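Local coordinates for protein Endonuclease/exonuclease/phosphatase (Beutenbergia cavernae DSM 12333, PDB 4RUW) that belongs to the endonuclease/exonuclease/phosphatase family, joining a DNase I-like domain that carries a zinc ion to an immunoglobulin-like domain, at residues 373-385 against 389-401. Residues are numbered along the deposited sequence; the frame is centred on the assembly and turned at random.
Sequences DDDGTAVRAVLRN and VALRTVTDSGTSR
Arg380 reaches Thr395 by two torsions: chi1 of 176° sets CG opposite the backbone N, and the chain then bends at chi3, -61°, turning NE back over the partner strand. Arg380 NE meets Thr395 OG1 at 3.1 Å; the hydroxyl oxygen lies at the edge of the guanidinium, in its plane, and the N-H points almost straight at it. The aliphatic part of the same chain passes over Thr393, with Arg380 CG 3.6 Å from Thr393 CG2. On this face Val382 CG1 also packs against Ala390 CB and sits 3.7 Å above the centre of the Arg384 guanidinium, whose NE forms a salt bridge with Glu420. Beneath these side chains the backbones pair antiparallel from Val379 with Asp396 to Leu383 with Arg392. There the register slips by one residue: Leu383 O accepts a short bond from Leu391 N (2.7 Å) and only a weak one from Arg392 N (3.5 Å), the evidence for a classic beta bulge. Next to the turn, Val389 N donates to Asn385 OD1 at 2.8 Å, from 44° above the amide plane. At the far end a water bridges Asp374 OD1, Thr377 O and Gly398 N, tying the two loops together where Lys367 also binds Asp374. Val379, Ala381 and Val394 turn their side chains to the other face, against Val365 of strand 360-367. An edge hairpin, with strand 390-396 at the margin of one sheet and its mainly apolar face against a second antiparallel sheet, is characteristic of an immunoglobulin-like beta sandwich.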
ATOM      1  N   ASP A 373      21.651  -2.609   6.980  1.00 20.50           N
ATOM      2  CA  ASP A 373      22.984  -2.117   6.652  1.00 22.04           C
ATOM      3  C   ASP A 373      23.038  -1.355   5.328  1.00 20.68           C
ATOM      4  O   ASP A 373      22.565  -1.826   4.295  1.00 21.71           O
ATOM      5  CB  ASP A 373      23.983  -3.276   6.654  1.00 25.50           C
ATOM      6  CG  ASP A 373      24.071  -3.964   8.006  1.00 29.80           C
ATOM      7  OD1 ASP A 373      24.318  -3.275   9.016  1.00 32.12           O
ATOM      8  OD2 ASP A 373      23.890  -5.196   8.060  1.00 32.87           O
ATOM      9  N   ASP A 374      23.616  -0.162   5.391  1.00 20.48           N
ATOM     10  CA  ASP A 374      23.770   0.718   4.240  1.00 20.87           C
ATOM     11  C   ASP A 374      25.078   0.389   3.521  1.00 21.14           C
ATOM     12  O   ASP A 374      26.156   0.497   4.107  1.00 23.19           O
ATOM     13  CB  ASP A 374      23.788   2.159   4.750  1.00 22.32           C
ATOM     14  CG  ASP A 374      23.822   3.196   3.645  1.00 22.96           C
ATOM     15  OD1 ASP A 374      24.030   2.851   2.460  1.00 21.83           O
ATOM     16  OD2 ASP A 374      23.644   4.385   3.987  1.00 26.23           O
ATOM     17  N   ASP A 375      24.982  -0.007   2.254  1.00 20.44           N
ATOM     18  CA  ASP A 375      26.166  -0.377   1.478  1.00 21.28           C
ATOM     19  C   ASP A 375      26.865   0.823   0.837  1.00 21.41           C
ATOM     20  O   ASP A 375      27.839   0.670   0.102  1.00 23.48           O
ATOM     21  CB  ASP A 375      25.835  -1.443   0.420  1.00 23.07           C
ATOM     22  CG  ASP A 375      24.861  -0.950  -0.652  1.00 23.66           C
ATOM     23  OD1 ASP A 375      24.487   0.243  -0.659  1.00 20.91           O
ATOM     24  OD2 ASP A 375      24.480  -1.772  -1.513  1.00 26.89           O
ATOM     25  N   GLY A 376      26.366   2.017   1.120  1.00 20.64           N
ATOM     26  CA  GLY A 376      26.988   3.226   0.618  1.00 20.29           C
ATOM     27  C   GLY A 376      26.533   3.647  -0.761  1.00 19.71           C
ATOM     28  O   GLY A 376      26.897   4.724  -1.226  1.00 22.11           O
ATOM     29  N   THR A 377      25.747   2.808  -1.430  1.00 17.93           N
ATOM     30  CA  THR A 377      25.226   3.184  -2.738  1.00 17.70           C
ATOM     31  C   THR A 377      24.091   4.189  -2.581  1.00 16.85           C
ATOM     32  O   THR A 377      23.500   4.328  -1.506  1.00 17.16           O
ATOM     33  CB  THR A 377      24.731   1.976  -3.563  1.00 19.00           C
ATOM     34  OG1 THR A 377      23.615   1.361  -2.907  1.00 19.49           O
ATOM     35  CG2 THR A 377      25.848   0.957  -3.769  1.00 20.77           C
ATOM     36  N   ALA A 378      23.789   4.904  -3.655  1.00 16.74           N
ATOM     37  CA  ALA A 378      22.697   5.866  -3.636  1.00 17.17           C
ATOM     38  C   ALA A 378      21.944   5.792  -4.951  1.00 16.04           C
ATOM     39  O   ALA A 378      22.505   5.404  -5.975  1.00 17.45           O
ATOM     40  CB  ALA A 378      23.233   7.276  -3.419  1.00 19.02           C
ATOM     41  N   VAL A 379      20.665   6.149  -4.916  1.00 15.09           N
ATOM     42  CA  VAL A 379      19.907   6.338  -6.149  1.00 14.93           C
ATOM     43  C   VAL A 379      19.806   7.833  -6.419  1.00 14.96           C
ATOM     44  O   VAL A 379      19.405   8.611  -5.546  1.00 16.04           O
ATOM     45  CB  VAL A 379      18.518   5.652  -6.108  1.00 15.56           C
ATOM     46  CG1 VAL A 379      17.675   6.064  -7.309  1.00 16.91           C
ATOM     47  CG2 VAL A 379      18.693   4.134  -6.058  1.00 16.19           C
ATOM     48  N   ARG A 380      20.215   8.235  -7.615  1.00 15.49           N
ATOM     49  CA  ARG A 380      20.243   9.646  -7.962  1.00 16.93           C
ATOM     50  C   ARG A 380      19.374   9.894  -9.181  1.00 16.34           C
ATOM     51  O   ARG A 380      19.438   9.157 -10.166  1.00 18.72           O
ATOM     52  CB  ARG A 380      21.681  10.095  -8.224  1.00 19.74           C
ATOM     53  CG  ARG A 380      21.822  11.526  -8.699  1.00 22.13           C
ATOM     54  CD  ARG A 380      23.277  11.950  -8.622  1.00 26.48           C
ATOM     55  NE  ARG A 380      23.751  11.869  -7.243  1.00 29.17           N
ATOM     56  CZ  ARG A 380      25.005  11.600  -6.891  1.00 32.47           C
ATOM     57  NH1 ARG A 380      25.930  11.387  -7.820  1.00 32.93           N
ATOM     58  NH2 ARG A 380      25.332  11.541  -5.606  1.00 34.93           N
ATOM     59  N   ALA A 381      18.535  10.916  -9.090  1.00 14.68           N
ATOM     60  CA  ALA A 381      17.704  11.335 -10.204  1.00 14.62           C
ATOM     61  C   ALA A 381      18.166  12.692 -10.690  1.00 15.16           C
ATOM     62  O   ALA A 381      18.430  13.594  -9.888  1.00 15.49           O
ATOM     63  CB  ALA A 381      16.256  11.412  -9.786  1.00 16.53           C
ATOM     64  N   VAL A 382      18.281  12.828 -12.005  1.00 15.78           N
ATOM     65  CA  VAL A 382      18.645  14.104 -12.595  1.00 17.14           C
ATOM     66  C   VAL A 382      17.644  14.479 -13.681  1.00 17.31           C
ATOM     67  O   VAL A 382      17.416  13.706 -14.624  1.00 18.78           O
ATOM     68  CB  VAL A 382      20.071  14.072 -13.198  1.00 19.29           C
ATOM     69  CG1 VAL A 382      20.485  15.463 -13.672  1.00 20.92           C
ATOM     70  CG2 VAL A 382      21.077  13.538 -12.184  1.00 20.96           C
ATOM     71  N   LEU A 383      17.018  15.633 -13.544  1.00 17.92           N
ATOM     72  CA  LEU A 383      16.228  16.229 -14.580  1.00 19.11           C
ATOM     73  C   LEU A 383      17.175  17.066 -15.459  1.00 19.59           C
ATOM     74  O   LEU A 383      17.882  17.894 -14.957  1.00 21.65           O
ATOM     75  CB  LEU A 383      15.122  17.085 -13.976  1.00 20.55           C
ATOM     76  CG  LEU A 383      14.160  17.779 -14.903  1.00 23.51           C
ATOM     77  CD1 LEU A 383      13.369  16.833 -15.767  1.00 24.80           C
ATOM     78  CD2 LEU A 383      13.238  18.744 -14.171  1.00 24.96           C
ATOM     79  N   ARG A 384      17.223  16.735 -16.743  1.00 20.57           N
ATOM     80  CA  ARG A 384      18.136  17.380 -17.676  1.00 22.14           C
ATOM     81  C   ARG A 384      17.371  18.051 -18.806  1.00 24.40           C
ATOM     82  O   ARG A 384      16.294  17.596 -19.187  1.00 25.08           O
ATOM     83  CB  ARG A 384      19.095  16.349 -18.274  1.00 22.89           C
ATOM     84  CG  ARG A 384      19.974  15.647 -17.264  1.00 23.59           C
ATOM     85  CD  ARG A 384      20.959  14.702 -17.941  1.00 24.97           C
ATOM     86  NE  ARG A 384      21.759  13.982 -16.954  1.00 25.94           N
ATOM     87  CZ  ARG A 384      22.826  14.490 -16.344  1.00 26.35           C
ATOM     88  NH1 ARG A 384      23.232  15.723 -16.623  1.00 27.36           N
ATOM     89  NH2 ARG A 384      23.485  13.767 -15.455  1.00 27.11           N
ATOM     90  N   ASN A 385      17.926  19.135 -19.344  1.00 25.87           N
ATOM     91  CA  ASN A 385      17.357  19.739 -20.545  1.00 27.78           C
ATOM     92  C   ASN A 385      17.775  18.961 -21.790  1.00 29.68           C
ATOM     93  O   ASN A 385      18.500  17.973 -21.692  1.00 30.64           O
ATOM     94  CB  ASN A 385      17.707  21.234 -20.660  1.00 29.05           C
ATOM     95  CG  ASN A 385      19.206  21.496 -20.791  1.00 30.19           C
ATOM     96  OD1 ASN A 385      19.982  20.624 -21.176  1.00 31.47           O
ATOM     97  ND2 ASN A 385      19.610  22.721 -20.479  1.00 31.93           N
ATOM     98  N   VAL A 389      22.057  19.257 -19.835  1.00 31.16           N
ATOM     99  CA  VAL A 389      22.453  20.008 -18.650  1.00 30.38           C
ATOM    100  C   VAL A 389      21.525  19.695 -17.476  1.00 27.94           C
ATOM    101  O   VAL A 389      20.307  19.678 -17.633  1.00 27.74           O
ATOM    102  CB  VAL A 389      22.438  21.526 -18.927  1.00 31.78           C
ATOM    103  CG1 VAL A 389      22.694  22.314 -17.648  1.00 32.61           C
ATOM    104  CG2 VAL A 389      23.467  21.876 -19.990  1.00 31.87           C
ATOM    105  N   ALA A 390      22.105  19.449 -16.304  1.00 27.40           N
ATOM    106  CA  ALA A 390      21.315  19.164 -15.108  1.00 26.38           C
ATOM    107  C   ALA A 390      20.512  20.388 -14.664  1.00 26.37           C
ATOM    108  O   ALA A 390      21.063  21.477 -14.490  1.00 28.87           O
ATOM    109  CB  ALA A 390      22.216  18.681 -13.983  1.00 27.05           C
ATOM    110  N   LEU A 391      19.206  20.202 -14.511  1.00 24.55           N
ATOM    111  CA  LEU A 391      18.313  21.249 -14.024  1.00 24.30           C
ATOM    112  C   LEU A 391      18.077  21.091 -12.525  1.00 23.51           C
ATOM    113  O   LEU A 391      17.980  22.080 -11.798  1.00 25.18           O
ATOM    114  CB  LEU A 391      16.981  21.205 -14.771  1.00 25.59           C
ATOM    115  CG  LEU A 391      17.085  21.428 -16.283  1.00 26.69           C
ATOM    116  CD1 LEU A 391      15.723  21.268 -16.939  1.00 27.64           C
ATOM    117  CD2 LEU A 391      17.674  22.798 -16.587  1.00 27.34           C
ATOM    118  N   ARG A 392      17.971  19.848 -12.071  1.00 21.49           N
ATOM    119  CA  ARG A 392      17.887  19.555 -10.648  1.00 19.74           C
ATOM    120  C   ARG A 392      18.275  18.107 -10.428  1.00 18.15           C
ATOM    121  O   ARG A 392      17.990  17.250 -11.265  1.00 19.16           O
ATOM    122  CB  ARG A 392      16.484  19.818 -10.103  1.00 21.51           C
ATOM    123  CG  ARG A 392      16.384  19.663  -8.586  1.00 20.94           C
ATOM    124  CD  ARG A 392      15.068  20.181  -8.042  1.00 21.26           C
ATOM    125  NE  ARG A 392      14.958  21.628  -8.180  1.00 19.68           N
ATOM    126  CZ  ARG A 392      15.226  22.498  -7.211  1.00 18.64           C
ATOM    127  NH1 ARG A 392      15.635  22.071  -6.023  1.00 19.94           N
ATOM    128  NH2 ARG A 392      15.089  23.799  -7.432  1.00 18.91           N
ATOM    129  N   THR A 393      18.931  17.855  -9.302  1.00 17.50           N
ATOM    130  CA  THR A 393      19.386  16.534  -8.908  1.00 17.51           C
ATOM    131  C   THR A 393      18.811  16.212  -7.536  1.00 16.87           C
ATOM    132  O   THR A 393      18.862  17.051  -6.631  1.00 19.16           O
ATOM    133  CB  THR A 393      20.920  16.498  -8.850  1.00 19.95           C
ATOM    134  OG1 THR A 393      21.447  16.812 -10.145  1.00 21.81           O
ATOM    135  CG2 THR A 393      21.416  15.130  -8.422  1.00 20.06           C
ATOM    136  N   VAL A 394      18.229  15.022  -7.390  1.00 15.63           N
ATOM    137  CA  VAL A 394      17.689  14.582  -6.112  1.00 15.91           C
ATOM    138  C   VAL A 394      18.213  13.179  -5.844  1.00 15.34           C
ATOM    139  O   VAL A 394      18.147  12.307  -6.716  1.00 15.50           O
ATOM    140  CB  VAL A 394      16.148  14.608  -6.112  1.00 16.74           C
ATOM    141  CG1 VAL A 394      15.592  14.081  -4.800  1.00 18.44           C
ATOM    142  CG2 VAL A 394      15.639  16.027  -6.375  1.00 17.70           C
ATOM    143  N   THR A 395      18.748  12.967  -4.646  1.00 16.65           N
ATOM    144  CA  THR A 395      19.423  11.717  -4.325  1.00 16.72           C
ATOM    145  C   THR A 395      18.821  11.074  -3.079  1.00 16.37           C
ATOM    146  O   THR A 395      18.441  11.769  -2.134  1.00 17.71           O
ATOM    147  CB  THR A 395      20.934  11.956  -4.111  1.00 19.36           C
ATOM    148  OG1 THR A 395      21.479  12.602  -5.266  1.00 22.20           O
ATOM    149  CG2 THR A 395      21.682  10.645  -3.874  1.00 20.63           C
ATOM    150  N   ASP A 396      18.724   9.747  -3.086  1.00 16.15           N
ATOM    151  CA  ASP A 396      18.330   9.003  -1.899  1.00 15.59           C
ATOM    152  C   ASP A 396      19.410   7.993  -1.532  1.00 15.86           C
ATOM    153  O   ASP A 396      19.835   7.193  -2.368  1.00 15.97           O
ATOM    154  CB  ASP A 396      17.007   8.281  -2.142  1.00 16.06           C
ATOM    155  CG  ASP A 396      16.373   7.781  -0.860  1.00 16.99           C
ATOM    156  OD1 ASP A 396      16.361   8.532   0.129  1.00 21.26           O
ATOM    157  OD2 ASP A 396      15.883   6.639  -0.827  1.00 17.73           O
ATOM    158  N   SER A 397      19.862   8.034  -0.283  1.00 17.82           N
ATOM    159  CA  SER A 397      20.808   7.035   0.196  1.00 19.16           C
ATOM    160  C   SER A 397      20.186   6.276   1.366  1.00 19.06           C
ATOM    161  O   SER A 397      18.975   6.311   1.552  1.00 23.95           O
ATOM    162  CB  SER A 397      22.136   7.679   0.586  1.00 23.28           C
ATOM    163  OG  SER A 397      21.940   8.710   1.526  1.00 25.71           O
ATOM    164  N   GLY A 398      20.998   5.563   2.133  1.00 17.52           N
ATOM    165  CA  GLY A 398      20.486   4.819   3.273  1.00 16.95           C
ATOM    166  C   GLY A 398      20.028   3.430   2.871  1.00 16.11           C
ATOM    167  O   GLY A 398      20.682   2.780   2.065  1.00 18.03           O
ATOM    168  N   THR A 399      18.928   2.958   3.448  1.00 15.03           N
ATOM    169  CA  THR A 399      18.400   1.637   3.096  1.00 14.74           C
ATOM    170  C   THR A 399      16.892   1.720   2.924  1.00 14.13           C
ATOM    171  O   THR A 399      16.295   2.782   3.099  1.00 14.42           O
ATOM    172  CB  THR A 399      18.688   0.565   4.173  1.00 16.12           C
ATOM    173  OG1 THR A 399      17.824   0.773   5.297  1.00 16.90           O
ATOM    174  CG2 THR A 399      20.150   0.583   4.617  1.00 16.75           C
ATOM    175  N   SER A 400      16.263   0.592   2.611  1.00 13.70           N
ATOM    176  CA  SER A 400      14.813   0.551   2.499  1.00 13.93           C
ATOM    177  C   SER A 400      14.089   0.907   3.800  1.00 12.81           C
ATOM    178  O   SER A 400      12.895   1.188   3.787  1.00 13.61           O
ATOM    179  CB  SER A 400      14.355  -0.825   2.017  1.00 15.01           C
ATOM    180  OG  SER A 400      14.559  -1.815   3.011  1.00 15.38           O
ATOM    181  N   ARG A 401      14.797   0.886   4.923  1.00 12.26           N
ATOM    182  CA  ARG A 401      14.191   1.281   6.196  1.00 12.45           C
ATOM    183  C   ARG A 401      14.040   2.793   6.354  1.00 13.06           C
ATOM    184  O   ARG A 401      13.376   3.255   7.282  1.00 13.47           O
ATOM    185  CB  ARG A 401      14.984   0.716   7.371  1.00 13.63           C
ATOM    186  CG  ARG A 401      14.943  -0.796   7.449  1.00 13.13           C
ATOM    187  CD  ARG A 401      15.686  -1.287   8.667  1.00 14.04           C
ATOM    188  NE  ARG A 401      15.672  -2.739   8.747  1.00 14.12           N
ATOM    189  CZ  ARG A 401      16.298  -3.435   9.688  1.00 14.51           C
ATOM    190  NH1 ARG A 401      17.000  -2.802  10.619  1.00 16.22           N
ATOM    191  NH2 ARG A 401      16.228  -4.757   9.695  1.00 15.00           N
TER
HETATM  192  O   HOH W   1      23.782   5.031   1.138  1.00 23.80           O